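Homoserine O-acetyltransferase (Bacillus anthracis str. 'Ames Ancestor', PDB 3I1I) probably catalyses the transfer of an acetyl group to the hydroxyl of homoserine, using an alpha/beta hydrolase fold. Local coordinates at residues 25-30 with 92-97; 195-200 with 282-287; 309-314 with 362-367. All blocks are in the same frame, centred on the assembly; numbering follows the deposited sequence. Where two conformers were deposited one is given.

Contact 1: residues 25-30 with 92-97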
loop_
_atom_site.group_PDB
_atom_site.type_symbol
_atom_site.label_atom_id
_atom_site.label_comp_id
_atom_site.label_asym_id
_atom_site.label_seq_id
_atom_site.Cartn_x
_atom_site.Cartn_y
_atom_site.Cartn_z
ATOM N N ILE A 25 20.823 -17.726 18.507
ATOM C CA ILE A 25 19.683 -18.350 19.156
ATOM C C ILE A 25 19.570 -19.784 18.633
ATOM O O ILE A 25 20.159 -20.111 17.608
ATOM C CB ILE A 25 18.347 -17.550 18.895
ATOM C CG1 ILE A 25 18.066 -17.411 17.385
ATOM C CG2 ILE A 25 18.395 -16.180 19.534
ATOM C CD1 ILE A 25 16.597 -17.158 17.014
ATOM N N PRO A 26 18.876 -20.661 19.368
ATOM C CA PRO A 26 18.489 -21.956 18.796
ATOM C C PRO A 26 17.478 -21.802 17.641
ATOM O O PRO A 26 16.559 -20.975 17.707
ATOM C CB PRO A 26 17.819 -22.708 19.982
ATOM C CG PRO A 26 18.207 -21.971 21.214
ATOM C CD PRO A 26 18.551 -20.558 20.808
ATOM N N VAL A 27 17.629 -22.644 16.628
ATOM C CA VAL A 27 16.728 -22.655 15.482
ATOM C C VAL A 27 16.356 -24.091 15.108
ATOM O O VAL A 27 17.106 -25.022 15.387
ATOM C CB VAL A 27 17.407 -21.989 14.252
ATOM C CG1 VAL A 27 17.793 -20.514 14.555
ATOM C CG2 VAL A 27 18.602 -22.760 13.867
ATOM N N GLN A 28 15.204 -24.247 14.469
ATOM C CA GLN A 28 14.783 -25.507 13.863
ATOM C C GLN A 28 14.292 -25.202 12.451
ATOM O O GLN A 28 13.965 -24.073 12.131
ATOM C CB GLN A 28 13.651 -26.144 14.648
ATOM C CG GLN A 28 12.486 -25.170 14.886
ATOM C CD GLN A 28 11.277 -25.780 15.584
ATOM O OE1 GLN A 28 11.363 -26.845 16.182
ATOM N NE2 GLN A 28 10.125 -25.101 15.470
HETATM N N MSE A 29 14.197 -26.245 11.640
HETATM C CA MSE A 29 13.909 -26.122 10.243
HETATM C C MSE A 29 13.271 -27.406 9.740
HETATM O O MSE A 29 13.892 -28.457 9.754
HETATM C CB MSE A 29 15.207 -25.856 9.495
HETATM C CG MSE A 29 15.017 -25.455 8.035
HETATM SE SE MSE A 29 16.751 -25.301 7.146
HETATM C CE MSE A 29 16.568 -23.592 6.374
ATOM N N GLY A 30 12.043 -27.330 9.259
ATOM C CA GLY A 30 11.427 -28.514 8.686
ATOM C C GLY A 30 12.022 -28.809 7.338
ATOM O O GLY A 30 12.540 -27.927 6.710
ATOM N N ASP A 92 11.880 -25.621 5.069
ATOM C CA ASP A 92 11.115 -24.451 5.460
ATOM C C ASP A 92 12.055 -23.263 5.785
ATOM O O ASP A 92 12.993 -23.409 6.538
ATOM C CB ASP A 92 10.299 -24.708 6.736
ATOM C CG ASP A 92 9.231 -25.782 6.590
ATOM O OD1 ASP A 92 8.565 -25.878 5.536
ATOM O OD2 ASP A 92 9.038 -26.496 7.603
ATOM N N ASN A 93 11.743 -22.079 5.274
ATOM C CA ASN A 93 12.509 -20.884 5.557
ATOM C C ASN A 93 12.265 -20.370 6.977
ATOM O O ASN A 93 11.173 -20.568 7.553
ATOM C CB ASN A 93 12.144 -19.805 4.546
ATOM C CG ASN A 93 12.501 -20.176 3.152
ATOM O OD1 ASN A 93 13.327 -21.059 2.922
ATOM N ND2 ASN A 93 11.901 -19.488 2.183
ATOM N N LEU A 94 13.275 -19.724 7.552
ATOM C CA LEU A 94 13.067 -18.918 8.781
ATOM C C LEU A 94 11.841 -17.937 8.662
ATOM O O LEU A 94 11.531 -17.444 7.565
ATOM C CB LEU A 94 14.312 -18.063 9.070
ATOM C CG LEU A 94 15.576 -18.627 9.729
ATOM C CD1 LEU A 94 16.686 -17.566 9.598
ATOM C CD2 LEU A 94 15.291 -18.984 11.209
ATOM N N CYS A 95 11.185 -17.677 9.786
ATOM C CA CYS A 95 9.994 -16.847 9.836
ATOM C C CYS A 95 8.916 -17.235 8.809
ATOM O O CYS A 95 8.216 -16.355 8.270
ATOM C CB CYS A 95 10.366 -15.393 9.628
ATOM S SG CYS A 95 11.567 -14.817 10.824
ATOM N N ASN A 96 8.766 -18.543 8.562
ATOM C CA ASN A 96 7.790 -19.002 7.602
ATOM C C ASN A 96 6.459 -18.375 7.975
ATOM O O ASN A 96 6.094 -18.372 9.153
ATOM C CB ASN A 96 7.685 -20.524 7.595
ATOM C CG ASN A 96 6.837 -21.031 6.450
ATOM O OD1 ASN A 96 5.610 -20.989 6.514
ATOM N ND2 ASN A 96 7.486 -21.533 5.396
ATOM N N VAL A 97 5.749 -17.830 6.998
ATOM C CA VAL A 97 4.534 -17.072 7.303
ATOM C C VAL A 97 3.363 -17.969 7.682
ATOM O O VAL A 97 2.502 -17.571 8.480
ATOM C CB VAL A 97 4.122 -16.111 6.152
ATOM C CG1 VAL A 97 5.290 -15.226 5.796
ATOM C CG2 VAL A 97 3.609 -16.887 4.935
#

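Contact 2: residues 195-200 with 282-287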
loop_
_atom_site.group_PDB
_atom_site.type_symbol
_atom_site.label_atom_id
_atom_site.label_comp_id
_atom_site.label_asym_id
_atom_site.label_seq_id
_atom_site.Cartn_x
_atom_site.Cartn_y
_atom_site.Cartn_z
ATOM N N ASN A 195 6.093 -0.815 2.064
ATOM C CA ASN A 195 4.686 -0.529 2.206
ATOM C C ASN A 195 3.897 -1.611 2.955
ATOM O O ASN A 195 2.966 -1.289 3.730
ATOM C CB ASN A 195 4.052 -0.241 0.845
ATOM C CG ASN A 195 4.450 1.132 0.281
ATOM O OD1 ASN A 195 5.023 1.976 0.996
ATOM N ND2 ASN A 195 4.162 1.355 -1.009
ATOM N N ALA A 196 4.265 -2.874 2.752
ATOM C CA ALA A 196 3.571 -3.972 3.454
ATOM C C ALA A 196 3.901 -3.929 4.947
ATOM O O ALA A 196 3.012 -3.983 5.797
ATOM C CB ALA A 196 3.939 -5.351 2.846
ATOM N N ILE A 197 5.184 -3.819 5.262
ATOM C CA ILE A 197 5.596 -3.680 6.650
ATOM C C ILE A 197 4.875 -2.500 7.312
ATOM O O ILE A 197 4.294 -2.640 8.382
ATOM C CB ILE A 197 7.107 -3.488 6.768
ATOM C CG1 ILE A 197 7.821 -4.783 6.304
ATOM C CG2 ILE A 197 7.449 -3.143 8.168
ATOM C CD1 ILE A 197 9.349 -4.634 5.986
ATOM N N GLU A 198 4.899 -1.344 6.674
ATOM C CA GLU A 198 4.224 -0.193 7.243
ATOM C C GLU A 198 2.698 -0.332 7.361
ATOM O O GLU A 198 2.129 0.137 8.328
ATOM C CB GLU A 198 4.629 1.076 6.501
ATOM C CG GLU A 198 6.028 1.478 7.002
ATOM C CD GLU A 198 6.605 2.683 6.324
ATOM O OE1 GLU A 198 5.799 3.558 5.901
ATOM O OE2 GLU A 198 7.873 2.766 6.265
ATOM N N ALA A 199 2.058 -1.007 6.416
ATOM C CA ALA A 199 0.617 -1.258 6.510
ATOM C C ALA A 199 0.275 -2.101 7.776
ATOM O O ALA A 199 -0.651 -1.781 8.518
ATOM C CB ALA A 199 0.093 -1.929 5.221
ATOM N N ILE A 200 1.057 -3.130 8.052
ATOM C CA ILE A 200 0.850 -3.916 9.272
ATOM C C ILE A 200 1.079 -3.061 10.575
ATOM O O ILE A 200 0.270 -3.108 11.520
ATOM C CB ILE A 200 1.732 -5.186 9.275
ATOM C CG1 ILE A 200 1.473 -6.031 8.013
ATOM C CG2 ILE A 200 1.458 -5.999 10.521
ATOM C CD1 ILE A 200 2.550 -7.097 7.682
ATOM N N TYR A 282 8.937 -9.856 8.866
ATOM C CA TYR A 282 10.356 -10.282 8.853
ATOM C C TYR A 282 10.765 -10.811 7.488
ATOM O O TYR A 282 11.864 -10.495 6.995
ATOM C CB TYR A 282 10.649 -11.331 9.913
ATOM C CG TYR A 282 10.985 -10.734 11.244
ATOM C CD1 TYR A 282 9.993 -10.365 12.120
ATOM C CD2 TYR A 282 12.307 -10.519 11.634
ATOM C CE1 TYR A 282 10.292 -9.797 13.341
ATOM C CE2 TYR A 282 12.603 -9.960 12.872
ATOM C CZ TYR A 282 11.583 -9.602 13.708
ATOM O OH TYR A 282 11.807 -9.040 14.932
ATOM N N THR A 283 9.850 -11.551 6.860
ATOM C CA THR A 283 10.095 -12.122 5.530
ATOM C C THR A 283 10.111 -10.985 4.503
ATOM O O THR A 283 11.000 -10.954 3.661
ATOM C CB THR A 283 9.033 -13.178 5.181
ATOM O OG1 THR A 283 9.038 -14.162 6.201
ATOM C CG2 THR A 283 9.319 -13.866 3.828
ATOM N N ALA A 284 9.168 -10.031 4.597
ATOM C CA ALA A 284 9.217 -8.821 3.735
ATOM C C ALA A 284 10.548 -8.073 3.932
ATOM O O ALA A 284 11.183 -7.634 2.959
ATOM C CB ALA A 284 8.005 -7.892 3.953
ATOM N N LYS A 285 10.994 -7.985 5.180
ATOM C CA LYS A 285 12.296 -7.372 5.473
ATOM C C LYS A 285 13.471 -8.112 4.785
ATOM O O LYS A 285 14.365 -7.495 4.199
ATOM C CB LYS A 285 12.519 -7.315 6.979
ATOM C CG LYS A 285 13.824 -6.612 7.396
ATOM C CD LYS A 285 13.765 -5.074 7.308
ATOM C CE LYS A 285 15.111 -4.509 7.766
ATOM N NZ LYS A 285 15.152 -3.093 8.268
ATOM N N ALA A 286 13.436 -9.440 4.827
ATOM C CA ALA A 286 14.433 -10.247 4.141
ATOM C C ALA A 286 14.432 -9.933 2.650
ATOM O O ALA A 286 15.499 -9.857 2.007
ATOM C CB ALA A 286 14.183 -11.777 4.385
ATOM N N VAL A 287 13.231 -9.798 2.081
ATOM C CA VAL A 287 13.146 -9.590 0.645
ATOM C C VAL A 287 13.740 -8.224 0.331
ATOM O O VAL A 287 14.514 -8.068 -0.621
ATOM C CB VAL A 287 11.693 -9.662 0.111
ATOM C CG1 VAL A 287 11.610 -8.981 -1.293
ATOM C CG2 VAL A 287 11.156 -11.136 0.121
#

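Contact 3: residues 309-314 with 362-367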
loop_
_atom_site.group_PDB
_atom_site.type_symbol
_atom_site.label_atom_id
_atom_site.label_comp_id
_atom_site.label_asym_id
_atom_site.label_seq_id
_atom_site.Cartn_x
_atom_site.Cartn_y
_atom_site.Cartn_z
ATOM N N ASN A 309 27.536 -23.598 -13.034
ATOM C CA ASN A 309 26.856 -23.279 -14.293
ATOM C C ASN A 309 25.607 -22.553 -13.872
ATOM O O ASN A 309 24.936 -23.041 -12.982
ATOM C CB ASN A 309 26.438 -24.565 -15.035
ATOM C CG ASN A 309 27.572 -25.228 -15.802
ATOM O OD1 ASN A 309 28.726 -24.899 -15.640
ATOM N ND2 ASN A 309 27.223 -26.171 -16.662
ATOM N N VAL A 310 25.300 -21.401 -14.453
ATOM C CA VAL A 310 24.147 -20.601 -13.996
ATOM C C VAL A 310 23.071 -20.452 -15.079
ATOM O O VAL A 310 23.395 -20.124 -16.223
ATOM C CB VAL A 310 24.592 -19.181 -13.516
ATOM C CG1 VAL A 310 23.386 -18.202 -13.406
ATOM C CG2 VAL A 310 25.365 -19.285 -12.174
ATOM N N LEU A 311 21.810 -20.719 -14.702
ATOM C CA LEU A 311 20.633 -20.538 -15.571
ATOM C C LEU A 311 19.610 -19.628 -14.881
ATOM O O LEU A 311 19.111 -19.950 -13.802
ATOM C CB LEU A 311 19.975 -21.891 -15.902
ATOM C CG LEU A 311 18.702 -21.844 -16.809
ATOM C CD1 LEU A 311 18.965 -21.159 -18.222
ATOM C CD2 LEU A 311 18.090 -23.212 -17.006
HETATM N N MSE A 312 19.325 -18.473 -15.486
HETATM C CA MSE A 312 18.295 -17.551 -14.972
HETATM C C MSE A 312 17.048 -17.640 -15.898
HETATM O O MSE A 312 17.158 -17.584 -17.150
HETATM C CB MSE A 312 18.821 -16.115 -14.925
HETATM C CG MSE A 312 20.073 -15.821 -14.068
HETATM SE SE MSE A 312 19.786 -16.307 -12.209
HETATM C CE MSE A 312 18.728 -14.717 -11.774
ATOM N N ILE A 313 15.876 -17.806 -15.274
ATOM C CA ILE A 313 14.609 -17.956 -15.977
ATOM C C ILE A 313 13.638 -16.880 -15.498
ATOM O O ILE A 313 12.849 -17.099 -14.586
ATOM C CB ILE A 313 14.008 -19.339 -15.750
ATOM C CG1 ILE A 313 15.020 -20.430 -16.120
ATOM C CG2 ILE A 313 12.709 -19.541 -16.568
ATOM C CD1 ILE A 313 14.485 -21.895 -15.760
ATOM N N PRO A 314 13.742 -15.674 -16.077
ATOM C CA PRO A 314 12.798 -14.614 -15.766
ATOM C C PRO A 314 11.562 -14.672 -16.691
ATOM O O PRO A 314 11.572 -15.326 -17.735
ATOM C CB PRO A 314 13.599 -13.363 -16.065
ATOM C CG PRO A 314 14.416 -13.732 -17.203
ATOM C CD PRO A 314 14.807 -15.175 -16.963
ATOM N N GLU A 362 10.138 -26.331 -18.401
ATOM C CA GLU A 362 10.545 -27.651 -17.892
ATOM C C GLU A 362 11.565 -28.314 -18.822
ATOM O O GLU A 362 12.489 -28.976 -18.376
ATOM C CB GLU A 362 9.341 -28.562 -17.702
ATOM C CG GLU A 362 8.691 -29.000 -19.007
ATOM C CD GLU A 362 7.337 -29.682 -18.820
ATOM O OE1 GLU A 362 7.097 -30.306 -17.760
ATOM O OE2 GLU A 362 6.514 -29.615 -19.757
ATOM N N LYS A 363 11.414 -28.122 -20.115
ATOM C CA LYS A 363 12.339 -28.764 -21.036
ATOM C C LYS A 363 13.761 -28.174 -20.906
ATOM O O LYS A 363 14.752 -28.894 -20.998
ATOM C CB LYS A 363 11.830 -28.642 -22.456
ATOM C CG LYS A 363 12.697 -29.361 -23.457
ATOM C CD LYS A 363 12.130 -29.227 -24.904
ATOM C CE LYS A 363 13.089 -29.862 -25.962
ATOM N NZ LYS A 363 13.082 -29.113 -27.283
ATOM N N LYS A 364 13.844 -26.867 -20.669
ATOM C CA LYS A 364 15.111 -26.210 -20.439
ATOM C C LYS A 364 15.751 -26.668 -19.129
ATOM O O LYS A 364 16.970 -26.882 -19.088
ATOM C CB LYS A 364 14.937 -24.699 -20.415
ATOM C CG LYS A 364 16.245 -23.918 -20.384
ATOM C CD LYS A 364 17.148 -24.302 -21.538
ATOM C CE LYS A 364 18.063 -23.201 -21.956
ATOM N NZ LYS A 364 19.237 -23.746 -22.755
ATOM N N VAL A 365 14.953 -26.806 -18.067
ATOM C CA VAL A 365 15.483 -27.216 -16.796
ATOM C C VAL A 365 16.159 -28.590 -16.958
ATOM O O VAL A 365 17.323 -28.814 -16.570
ATOM C CB VAL A 365 14.379 -27.240 -15.723
ATOM C CG1 VAL A 365 14.743 -28.125 -14.539
ATOM C CG2 VAL A 365 14.061 -25.765 -15.264
ATOM N N TYR A 366 15.417 -29.498 -17.567
ATOM C CA TYR A 366 15.884 -30.846 -17.813
ATOM C C TYR A 366 17.228 -30.844 -18.535
ATOM O O TYR A 366 18.143 -31.485 -18.110
ATOM C CB TYR A 366 14.836 -31.588 -18.652
ATOM C CG TYR A 366 15.280 -32.942 -19.050
ATOM C CD1 TYR A 366 15.263 -33.998 -18.136
ATOM C CD2 TYR A 366 15.790 -33.169 -20.324
ATOM C CE1 TYR A 366 15.730 -35.263 -18.501
ATOM C CE2 TYR A 366 16.237 -34.432 -20.699
ATOM C CZ TYR A 366 16.191 -35.464 -19.786
ATOM O OH TYR A 366 16.644 -36.685 -20.180
ATOM N N GLU A 367 17.327 -30.115 -19.633
ATOM C CA GLU A 367 18.571 -30.003 -20.415
ATOM C C GLU A 367 19.713 -29.467 -19.547
ATOM O O GLU A 367 20.842 -29.940 -19.613
ATOM C CB GLU A 367 18.323 -29.095 -21.638
ATOM C CG GLU A 367 19.536 -28.588 -22.455
ATOM C CD GLU A 367 19.107 -27.586 -23.587
ATOM O OE1 GLU A 367 19.749 -26.527 -23.775
ATOM O OE2 GLU A 367 18.095 -27.852 -24.277
#

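Contact 1: residues 25-30 with 92-97
Asp-92 lies against Gly-30 through both backbone and side chain. Its N donates to Gly-30 O over 2.9 Å, a nearly straight bond (168° at the hydrogen). CB stands 3.9 Å from Gly-30 O, and CG, set beside the backbone N (chi1 -64°), is at the same distance from that oxygen as the carboxylate turns back over the glycine. OD2 then comes to 3.3 Å from Gly-30 CA, an approach made possible by the lack of a side chain there. The tip is held by groups beyond the two segments: OD1 accepts from Ser-55 N, while OD2 takes Ile-105 N and a salt bridge from Lys-9 NZ. This buried carboxylate is therefore fixed in rotation, and the lysine would probably offset its charge. On the strand residue before Gly-30, the selenomethionine Met-29 sends CG to 3.2 Å from Asp-92 O. A bend at chi3, about the CG-SE bond, leaves CE 3.6 Å from Asp-92 O, and two carbons of one side chain thus lie against a single carbonyl oxygen. Farther along, Val-27 CG1 meets Leu-94 CD2 at 4.4 Å, a loose apolar touch. Leu-94 belongs to a type II turn from Asn-93 to Asn-96, and both Met-29 and Leu-94 also pack on Met-135 of helix 129-142. Strand 24-34 is thus joined to the loop leaving strand 87-91, its antiparallel neighbour, where the antiparallel strands 10-18 and 24-34 join the parallel part of the central sheet in an alpha/beta hydrolase fold.

Contact 2: residues 195-200 with 282-287
Lys-285 NZ, at the far end of a side chain whose base meets Ile-197, is gripped by backbone carbonyls of the second subunit: it donates to Val-254 O and Lys-253 O there, and weakly to Pro-250 O. Backbone oxygens of the neighbouring copy thus satisfy an ammonium group on a buried residue. The chain sets out with CG anti to the backbone N (chi1 -177°); a turn at chi2 (77°) then directs the amine away from Ile-197, toward the second subunit, while the root of the residue stays near the isoleucine. Ile-197 CD1 reaches in at that root, 3.8 Å from Lys-285 N, with CA and CB of the lysine slightly farther off; it rests on the helix backbone more than on the lysine chain. One carbon nearer its own helix, Ile-197 CG1 touches Ala-284 CB at 3.9 Å, and Ile-197 CD1 lies 4.1 Å from the same methyl. The isoleucine's longer branch is therefore laid over the alanine and ends beside the next residue's amide. The small Ala-284 lets the chains come close here, with Ile-197 CA and Ala-284 CA 6.9 Å apart. Neighbouring turns extend the packing: Ala-196 and Ile-200 both touch Trp-280 of helix 277-289. On another side of helix 186-202, Glu-198 OE1 makes a salt bridge to Arg-225 NH1 of the second subunit. This is apolar helix-helix packing within the run of helices between strands 174-178 and 309-313, consistent with the helical lid of an alpha/beta hydrolase, here also engaged in the subunit interface.

Contact 3: residues 309-314 with 362-367
The flat carboxylate of Glu-341, on strand 340-342 next to strand 309-313, is met at OE1 by the amine of Lys-364, whose aliphatic part lies on Leu-311. The motif is a helix laid on the face of the central sheet in an alpha/beta hydrolase fold: helix 362-370, near the C terminus, packs on strand 309-313, and this salt bridge from Lys-364 NZ links the two by charge as well as by packing. A further pairing of NZ with the carboxylate of Glu-367, one helical turn on, is doubtful, since that residue was deposited in two conformers. Alternation along the strand decides which residues take part. Leu-311 and Ile-313 point to this helix, while Met-312 between them packs on helix 324-335. The backbones stay well apart, 8.5 Å between Leu-311 CA and Val-365 CA, and the side chains of Leu-311, Ile-313, Lys-364 and Val-365 meet between them. In Leu-311 the first torsion (chi1 179°) sends the branch toward the helix, and CD2 is the methyl that arrives, 3.9 Å from Lys-364 CG. There the lysine lends only its aliphatic part; a bend at chi2 (55°) takes its charged end on toward Glu-341. Ile-313 also packs on Ile-176 and Val-178 of strand 174-178. Across to the helix, its chain meets that of Val-365 at about a right angle, with Ile-313 CD1 3.9 Å from Val-365 CG2.

In the fold
From the N terminus the three contacts follow in series; none nests in or crosses another. Contact 1 closes a loop of 61 residues that carries strands of the central sheet but no helix. Contact 2 closes one of 81 residues holding helices and no strand. Contact 3 closes a mixed loop of 47 and brings the C-terminal helix 362-370 back onto strand 309-313. Contacts 1 and 2, with centres 18 Å apart, touch directly: Cys-95 of the turn packs on Tyr-282 and Thr-283, bringing the sheet's loop against helix 277-289. Contact 3 lies on the opposite side of the chain's centre, with its centre 28 Å from that of contact 1, yet both reach the same sheet.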